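Side-chain contacts in prephenate dehydratase:Amino acid-binding ACT (Brucella abortus, PDB 6VH5), which probably converts prephenate to phenylpyruvate, releasing carbon dioxide and water, in phenylalanine biosynthesis, and binds phenylalanine: residues D58-V63 against V197-N202; N36-C41 against M48-C53. All blocks are in the same frame, centred on the assembly; numbering follows the deposited sequence.

In the fold
Both contacts hold a helix to the five-stranded mixed sheet that includes strands 26-30, 49-53, 70-77 and 193-200, and both are largely buried. In contact 1, helix 56-64 meets the interior strand 193-200, distant in sequence; in contact 2, helix 36-44 meets strand 49-53, at one edge of the sheet within this chain. The two helices lie on opposite faces: on strand 70-77, one touches Ala71 and Ile73, the other Met72 and Pro74. Strand 49-53 runs on into helix 56-64, and Cys53 packs against Asp58 and Ala59, so the contacts meet there. Contact 1 joins apolar side chains and some backbone, with a lysine at its margin, whereas contact 2 sets a proline ring against an ion-paired carboxylate.

Contact 1: D58-V63 against V197-N202; sequences DAFNAV and VVLSKN
Helix 56-64 packs on one face of the five-stranded mixed sheet containing strands 70-77 and 193-200, and here its Phe60 and Val63 reach Leu199 near the end of strand 193-200 and Lys201 just beyond it. The Phe60 side chain runs beside its own backbone N (chi1 -84°), which carries the far end of the ring to the strand. Leu199 meets that end with a single branch: CD1 lies 3.3 Å from Phe60 CZ, a tight approach, oblique to the ring. Ile97 also touches Leu199, while Ile73 and Met95 touch the ring, so large apolar groups suit both positions.

One helical turn on, Val63 points CG1 at the backbone where the strand gives way to loop, 3.6 Å from Lys201 N and 3.8 Å from Lys201 CB. Valine is short enough to sit this close to the backbone, with CG1 anti to its own N (chi1 171°). The aliphatic start of Lys201 lies alongside Val63, the two side chains pointing opposite ways; NZ forms a salt bridge with Glu64. Such apolar helix-on-sheet packing is characteristic of an alpha/beta lobe of the prephenate dehydratase domain, whose fold is related to type 2 periplasmic binding proteins.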
loop_
_atom_site.group_PDB
_atom_site.type_symbol
_atom_site.label_atom_id
_atom_site.label_comp_id
_atom_site.label_asym_id
_atom_site.label_seq_id
_atom_site.Cartn_x
_atom_site.Cartn_y
_atom_site.Cartn_z
ATOM N N ASP A 58 -5.322 14.203 5.024
ATOM C CA ASP A 58 -5.774 15.138 6.051
ATOM C C ASP A 58 -4.824 15.145 7.240
ATOM O O ASP A 58 -4.588 16.196 7.851
ATOM C CB ASP A 58 -7.187 14.779 6.510
ATOM C CG ASP A 58 -8.244 15.084 5.463
ATOM O OD1 ASP A 58 -8.106 16.099 4.735
ATOM O OD2 ASP A 58 -9.215 14.295 5.376
ATOM N N ALA A 59 -4.286 13.974 7.599
ATOM C CA ALA A 59 -3.280 13.924 8.654
ATOM C C ALA A 59 -2.013 14.677 8.249
ATOM O O ALA A 59 -1.352 15.277 9.103
ATOM C CB ALA A 59 -2.960 12.472 9.015
ATOM N N PHE A 60 -1.645 14.641 6.965
ATOM C CA PHE A 60 -0.528 15.465 6.509
ATOM C C PHE A 60 -0.890 16.939 6.588
ATOM O O PHE A 60 -0.136 17.749 7.141
ATOM C CB PHE A 60 -0.133 15.099 5.073
ATOM C CG PHE A 60 0.800 13.920 4.969
ATOM C CD1 PHE A 60 0.397 12.658 5.390
ATOM C CD2 PHE A 60 2.066 14.066 4.417
ATOM C CE1 PHE A 60 1.249 11.559 5.279
ATOM C CE2 PHE A 60 2.919 12.980 4.299
ATOM C CZ PHE A 60 2.512 11.723 4.729
ATOM N N ASN A 61 -2.062 17.294 6.056
ATOM C CA ASN A 61 -2.475 18.687 5.983
ATOM C C ASN A 61 -2.578 19.318 7.366
ATOM O O ASN A 61 -2.334 20.520 7.518
ATOM C CB ASN A 61 -3.802 18.782 5.234
ATOM C CG ASN A 61 -4.221 20.211 4.983
ATOM O OD1 ASN A 61 -3.606 20.909 4.178
ATOM N ND2 ASN A 61 -5.279 20.653 5.656
ATOM N N ALA A 62 -2.946 18.526 8.375
ATOM C CA ALA A 62 -3.002 19.021 9.750
ATOM C C ALA A 62 -1.659 19.576 10.204
ATOM O O ALA A 62 -1.613 20.508 11.019
ATOM C CB ALA A 62 -3.442 17.893 10.685
ATOM N N VAL A 63 -0.564 18.981 9.720
ATOM C CA VAL A 63 0.780 19.430 10.046
ATOM C C VAL A 63 1.159 20.630 9.193
ATOM O O VAL A 63 1.821 21.563 9.667
ATOM C CB VAL A 63 1.760 18.256 9.856
ATOM C CG1 VAL A 63 3.217 18.718 9.963
ATOM C CG2 VAL A 63 1.458 17.158 10.864
ATOM N N VAL A 197 6.064 6.139 10.928
ATOM C CA VAL A 197 7.051 7.212 10.930
ATOM C C VAL A 197 6.371 8.457 11.480
ATOM O O VAL A 197 5.189 8.697 11.218
ATOM C CB VAL A 197 7.639 7.495 9.533
ATOM C CG1 VAL A 197 8.607 6.383 9.123
ATOM C CG2 VAL A 197 6.517 7.654 8.522
ATOM N N VAL A 198 7.114 9.225 12.265
ATOM C CA VAL A 198 6.633 10.471 12.844
ATOM C C VAL A 198 7.067 11.615 11.934
ATOM O O VAL A 198 8.261 11.783 11.674
ATOM C CB VAL A 198 7.187 10.648 14.264
ATOM C CG1 VAL A 198 6.530 11.828 14.966
ATOM C CG2 VAL A 198 7.004 9.353 15.051
ATOM N N LEU A 199 6.108 12.418 11.472
ATOM C CA LEU A 199 6.382 13.468 10.501
ATOM C C LEU A 199 6.309 14.845 11.146
ATOM O O LEU A 199 5.579 15.060 12.118
ATOM C CB LEU A 199 5.416 13.406 9.313
ATOM C CG LEU A 199 5.420 12.069 8.567
ATOM C CD1 LEU A 199 4.599 12.179 7.302
ATOM C CD2 LEU A 199 6.822 11.549 8.278
ATOM N N SER A 200 7.073 15.782 10.583
ATOM C CA SER A 200 7.114 17.150 11.078
ATOM C C SER A 200 7.279 18.111 9.910
ATOM O O SER A 200 7.893 17.778 8.894
ATOM C CB SER A 200 8.268 17.344 12.073
ATOM O OG SER A 200 8.465 18.715 12.366
ATOM N N LYS A 201 6.781 19.334 10.103
ATOM C CA LYS A 201 6.891 20.372 9.086
ATOM C C LYS A 201 8.279 20.989 9.070
ATOM O O LYS A 201 8.732 21.469 8.024
ATOM C CB LYS A 201 5.825 21.447 9.336
ATOM C CG LYS A 201 5.892 22.694 8.435
ATOM C CD LYS A 201 5.043 23.832 9.017
ATOM C CE LYS A 201 4.752 24.941 8.008
ATOM N NZ LYS A 201 3.684 24.553 7.045
ATOM N N ASN A 202 8.968 20.944 10.204
ATOM C CA ASN A 202 10.271 21.559 10.386
ATOM C C ASN A 202 11.333 20.487 10.559
ATOM O O ASN A 202 11.096 19.461 11.204
ATOM C CB ASN A 202 10.265 22.498 11.584
ATOM C CG ASN A 202 9.382 23.702 11.352
ATOM O OD1 ASN A 202 8.378 23.877 12.039
ATOM N ND2 ASN A 202 9.727 24.518 10.359
#

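Contact 2: N36-C41 against M48-C53; sequences NSDTAC and MEPLPC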
loop_
_atom_site.group_PDB
_atom_site.type_symbol
_atom_site.label_atom_id
_atom_site.label_comp_id
_atom_site.label_asym_id
_atom_site.label_seq_id
_atom_site.Cartn_x
_atom_site.Cartn_y
_atom_site.Cartn_z
ATOM N N ASN A 36 -5.473 1.829 16.068
ATOM C CA ASN A 36 -4.077 1.481 16.303
ATOM C C ASN A 36 -3.166 2.697 16.123
ATOM O O ASN A 36 -2.161 2.835 16.836
ATOM C CB ASN A 36 -3.652 0.333 15.378
ATOM C CG ASN A 36 -4.221 -1.014 15.804
ATOM O OD1 ASN A 36 -4.204 -1.367 16.986
ATOM N ND2 ASN A 36 -4.704 -1.785 14.836
ATOM N N SER A 37 -3.483 3.575 15.161
ATOM C CA SER A 37 -2.712 4.814 14.995
ATOM C C SER A 37 -2.774 5.674 16.251
ATOM O O SER A 37 -1.764 6.254 16.668
ATOM C CB SER A 37 -3.229 5.616 13.799
ATOM O OG SER A 37 -2.875 5.018 12.566
ATOM N N ASP A 38 -3.960 5.766 16.861
ATOM C CA ASP A 38 -4.120 6.460 18.137
ATOM C C ASP A 38 -3.290 5.794 19.231
ATOM O O ASP A 38 -2.658 6.476 20.047
ATOM C CB ASP A 38 -5.612 6.490 18.497
ATOM C CG ASP A 38 -5.934 7.333 19.731
ATOM O OD1 ASP A 38 -5.038 7.970 20.319
ATOM O OD2 ASP A 38 -7.115 7.333 20.127
ATOM N N THR A 39 -3.270 4.457 19.257
ATOM C CA THR A 39 -2.453 3.742 20.235
ATOM C C THR A 39 -0.980 4.118 20.103
ATOM O O THR A 39 -0.301 4.371 21.106
ATOM C CB THR A 39 -2.629 2.232 20.046
ATOM O OG1 THR A 39 -4.017 1.894 20.163
ATOM C CG2 THR A 39 -1.807 1.437 21.071
ATOM N N ALA A 40 -0.480 4.197 18.872
ATOM C CA ALA A 40 0.911 4.595 18.677
ATOM C C ALA A 40 1.166 6.009 19.202
ATOM O O ALA A 40 2.151 6.245 19.914
ATOM C CB ALA A 40 1.281 4.475 17.198
ATOM N N CYS A 41 0.266 6.955 18.905
ATOM C CA CYS A 41 0.438 8.323 19.398
ATOM C C CYS A 41 0.541 8.345 20.920
ATOM O O CYS A 41 1.410 9.017 21.489
ATOM C CB CYS A 41 -0.729 9.211 18.949
ATOM S SG CYS A 41 -0.975 9.463 17.173
ATOM N N MET A 48 0.835 14.200 24.472
ATOM C CA MET A 48 0.229 14.922 23.365
ATOM C C MET A 48 -1.230 14.507 23.201
ATOM O O MET A 48 -1.675 13.480 23.717
ATOM C CB MET A 48 1.002 14.682 22.070
ATOM C CG MET A 48 2.348 15.382 22.054
ATOM S SD MET A 48 3.238 15.182 20.503
ATOM C CE MET A 48 2.630 16.582 19.565
ATOM N N GLU A 49 -1.981 15.335 22.487
ATOM C CA GLU A 49 -3.400 15.081 22.284
ATOM C C GLU A 49 -3.620 14.597 20.855
ATOM O O GLU A 49 -3.421 15.373 19.905
ATOM C CB GLU A 49 -4.227 16.340 22.568
ATOM C CG GLU A 49 -5.685 16.070 22.878
ATOM C CD GLU A 49 -6.528 17.342 23.000
ATOM O OE1 GLU A 49 -7.771 17.232 22.908
ATOM O OE2 GLU A 49 -5.961 18.445 23.184
ATOM N N PRO A 50 -3.971 13.332 20.647
ATOM C CA PRO A 50 -4.171 12.841 19.276
ATOM C C PRO A 50 -5.297 13.590 18.570
ATOM O O PRO A 50 -6.333 13.905 19.164
ATOM C CB PRO A 50 -4.518 11.360 19.477
ATOM C CG PRO A 50 -3.919 11.009 20.812
ATOM C CD PRO A 50 -4.062 12.258 21.647
ATOM N N LEU A 51 -5.092 13.851 17.281
ATOM C CA LEU A 51 -6.044 14.599 16.460
ATOM C C LEU A 51 -6.528 13.724 15.312
ATOM O O LEU A 51 -5.826 13.584 14.295
ATOM C CB LEU A 51 -5.412 15.893 15.933
ATOM C CG LEU A 51 -6.247 16.715 14.942
ATOM C CD1 LEU A 51 -7.642 16.970 15.492
ATOM C CD2 LEU A 51 -5.554 18.055 14.614
ATOM N N PRO A 52 -7.720 13.137 15.414
ATOM C CA PRO A 52 -8.186 12.226 14.360
ATOM C C PRO A 52 -8.447 12.953 13.047
ATOM O O PRO A 52 -8.937 14.082 13.023
ATOM C CB PRO A 52 -9.490 11.644 14.935
ATOM C CG PRO A 52 -9.465 11.983 16.408
ATOM C CD PRO A 52 -8.708 13.281 16.496
ATOM N N CYS A 53 -8.118 12.280 11.945
ATOM C CA CYS A 53 -8.331 12.805 10.614
ATOM C C CYS A 53 -8.849 11.664 9.758
ATOM O O CYS A 53 -8.405 10.521 9.919
ATOM C CB CYS A 53 -7.042 13.368 10.001
ATOM S SG CYS A 53 -6.283 14.625 11.002
#
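Helix 36-44 and strand 49-53 come nearest at Cys41 and Pro50, whose CA atoms are 6.5 Å apart; they are the helix and second strand of a beta-alpha-beta unit that starts with strand 26-30. No hydrogen bond joins the two segments, and the contact is made by three side chains. Pro50 supplies the central one: its ring stands toward the helix, and CG at its outer corner touches two helix residues one turn apart.

Asp38 gives the closer approach. With its CG anti to the backbone N (chi1 -173°), the two side chains meet at about a right angle, and OD1 comes up to the CB-CG edge of the ring, 3.3 Å from Pro50 CG and 3.5 Å from Pro50 CB. The same oxygen forms a salt bridge with Arg42 NE, one turn further along the helix, while OD2 accepts a hydrogen bond from Gly34 N, so both oxygens are held. Cys41 adds a looser apolar touch, CB to Pro50 CG at 4.1 Å, and its side chain also packs on Met72 of the sheet, where a small, weakly polar group fits. Phe29 of strand 26-30 touches both Asp38 and Pro50.

Proline also suits its place in the strand. Strand 49-53 is outermost in the sheet within this chain, and its backbone bonds to strand 26-30 and the residues flanking it are made by Glu49, Leu51 and Cys53; Pro50, between them, can do without an N-H.

A buried carboxylate beside hydrocarbon would ordinarily be costly. Here Arg42 and Gly34 N meet the charge and probably favour the ionised form, while Pro50, its CG and CB hydrogens at most weakly polar, covers one side of the carboxylate by essentially van der Waals contact.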